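Side-chain contact in phenazine biosynthesis protein PhzF family (Enterococcus faecalis, PDB 1S7J), which is a PhzF-family protein of the diaminopimelate epimerase clan that probably acts as an isomerase, although its substrate is not established: residues A[138-141]-A[147-150]. Numbering follows the deposited sequence.
Sequences YEAY and FFVL
Y141 and F147 form an antiparallel hydrogen-bonded pair, Y141 N giving its hydrogen to F147 O at 2.9 Å and F147 N returning one to Y141 O at 2.9 Å. Further along, V149 N meets E139 O at 3.0 Å on a straighter path (165° at the hydrogen), and Y138 N donates to V149 O. A140 and F148 are an antiparallel non-hydrogen-bonded pair, and their CA-H groups point at carbonyl oxygens across the hairpin, that of F148 at E139 O (CA to O 3.4 Å) and that of A140 at F147 O.

These two antiparallel strands, 139-142 and 146-149, form a beta hairpin. Its second strand runs parallel to strand 175-180, and helix 207-218 packs over the face that carries E139, Y141, F147 and V149.

On that face the apolar contacts are made by rings and a branched chain. The Y141 and F147 rings, planes at 81°, approach obliquely, with Y141 CD1 3.5 Å from F147 CD2. F147, CG anti to its backbone N (chi1 -174°), is carried to the helix, where it touches L210 and Y213; a ring without polar atoms suits this buried site. V149 suits the neighbouring position because its CG2 branch serves two partners, lying 3.8 Å from E139 CB and at the edge of the Y141 ring. On the other face the small methyl of A140 leaves room for the F148 ring, whose edge it meets in plane.

Y141 OH donates to E139 OE1 (2.7 Å), nearly along the carboxylate C-O axis, joining two residues of the same strand; the extended E139 chain brings OE1 into the plane of the Y141 ring, at its edge. A tyrosine fits here because its ring packs while its hydroxyl binds the carboxylate, whose OE1 is also hydrogen-bonded to Y213 OH from the helix.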
loop_
_atom_site.group_PDB
_atom_site.type_symbol
_atom_site.label_atom_id
_atom_site.label_comp_id
_atom_site.label_asym_id
_atom_site.label_seq_id
_atom_site.Cartn_x
_atom_site.Cartn_y
_atom_site.Cartn_z
ATOM N N TYR A 138 19.590 -13.928 -0.130
ATOM C CA TYR A 138 20.241 -14.392 1.097
ATOM C C TYR A 138 19.316 -15.191 2.032
ATOM O O TYR A 138 19.752 -16.149 2.679
ATOM C CB TYR A 138 20.834 -13.205 1.853
ATOM C CG TYR A 138 21.987 -12.547 1.142
ATOM C CD1 TYR A 138 21.871 -12.131 -0.197
ATOM C CD2 TYR A 138 23.205 -12.346 1.789
ATOM C CE1 TYR A 138 22.947 -11.535 -0.867
ATOM C CE2 TYR A 138 24.290 -11.751 1.129
ATOM C CZ TYR A 138 24.153 -11.349 -0.197
ATOM O OH TYR A 138 25.224 -10.778 -0.841
ATOM N N GLU A 139 18.058 -14.770 2.122
ATOM C CA GLU A 139 17.079 -15.430 2.980
ATOM C C GLU A 139 15.725 -15.471 2.275
ATOM O O GLU A 139 15.430 -14.615 1.436
ATOM C CB GLU A 139 16.947 -14.664 4.303
ATOM C CG GLU A 139 18.295 -14.339 4.977
ATOM C CD GLU A 139 18.150 -13.532 6.264
ATOM O OE1 GLU A 139 17.050 -13.537 6.864
ATOM O OE2 GLU A 139 19.151 -12.899 6.683
ATOM N N ALA A 140 14.920 -16.469 2.594
ATOM C CA ALA A 140 13.599 -16.596 1.985
ATOM C C ALA A 140 12.560 -16.937 3.049
ATOM O O ALA A 140 12.863 -17.627 4.026
ATOM C CB ALA A 140 13.618 -17.650 0.891
ATOM N N TYR A 141 11.349 -16.397 2.882
ATOM C CA TYR A 141 10.248 -16.617 3.816
ATOM C C TYR A 141 8.922 -16.573 3.056
ATOM O O TYR A 141 8.880 -16.171 1.889
ATOM C CB TYR A 141 10.239 -15.532 4.892
ATOM C CG TYR A 141 11.523 -15.386 5.680
ATOM C CD1 TYR A 141 12.523 -14.512 5.260
ATOM C CD2 TYR A 141 11.717 -16.082 6.867
ATOM C CE1 TYR A 141 13.686 -14.325 6.009
ATOM C CE2 TYR A 141 12.877 -15.905 7.631
ATOM C CZ TYR A 141 13.858 -15.022 7.196
ATOM O OH TYR A 141 14.995 -14.821 7.968
ATOM N N PHE A 147 8.933 -13.720 0.339
ATOM C CA PHE A 147 9.675 -12.678 1.022
ATOM C C PHE A 147 11.173 -12.955 0.936
ATOM O O PHE A 147 11.696 -13.785 1.672
ATOM C CB PHE A 147 9.194 -12.696 2.482
ATOM C CG PHE A 147 9.723 -11.605 3.335
ATOM C CD1 PHE A 147 8.913 -10.526 3.676
ATOM C CD2 PHE A 147 11.008 -11.675 3.875
ATOM C CE1 PHE A 147 9.366 -9.537 4.548
ATOM C CE2 PHE A 147 11.471 -10.691 4.747
ATOM C CZ PHE A 147 10.646 -9.617 5.082
ATOM N N PHE A 148 11.861 -12.246 0.049
ATOM C CA PHE A 148 13.300 -12.447 -0.135
ATOM C C PHE A 148 14.127 -11.312 0.415
ATOM O O PHE A 148 13.768 -10.151 0.276
ATOM C CB PHE A 148 13.613 -12.623 -1.619
ATOM C CG PHE A 148 12.730 -13.604 -2.317
ATOM C CD1 PHE A 148 11.985 -13.220 -3.427
ATOM C CD2 PHE A 148 12.625 -14.927 -1.859
ATOM C CE1 PHE A 148 11.154 -14.122 -4.077
ATOM C CE2 PHE A 148 11.800 -15.835 -2.501
ATOM C CZ PHE A 148 11.058 -15.434 -3.616
ATOM N N VAL A 149 15.241 -11.649 1.040
ATOM C CA VAL A 149 16.142 -10.647 1.593
ATOM C C VAL A 149 17.344 -10.571 0.653
ATOM O O VAL A 149 17.895 -11.599 0.264
ATOM C CB VAL A 149 16.594 -11.020 3.023
ATOM C CG1 VAL A 149 17.501 -9.940 3.595
ATOM C CG2 VAL A 149 15.370 -11.221 3.919
ATOM N N LEU A 150 17.704 -9.363 0.247
ATOM C CA LEU A 150 18.811 -9.169 -0.677
ATOM C C LEU A 150 20.041 -8.549 -0.028
ATOM O O LEU A 150 20.032 -8.228 1.166
ATOM C CB LEU A 150 18.342 -8.329 -1.873
ATOM C CG LEU A 150 17.538 -8.993 -3.014
ATOM C CD1 LEU A 150 16.620 -10.106 -2.530
ATOM C CD2 LEU A 150 16.746 -7.922 -3.740
#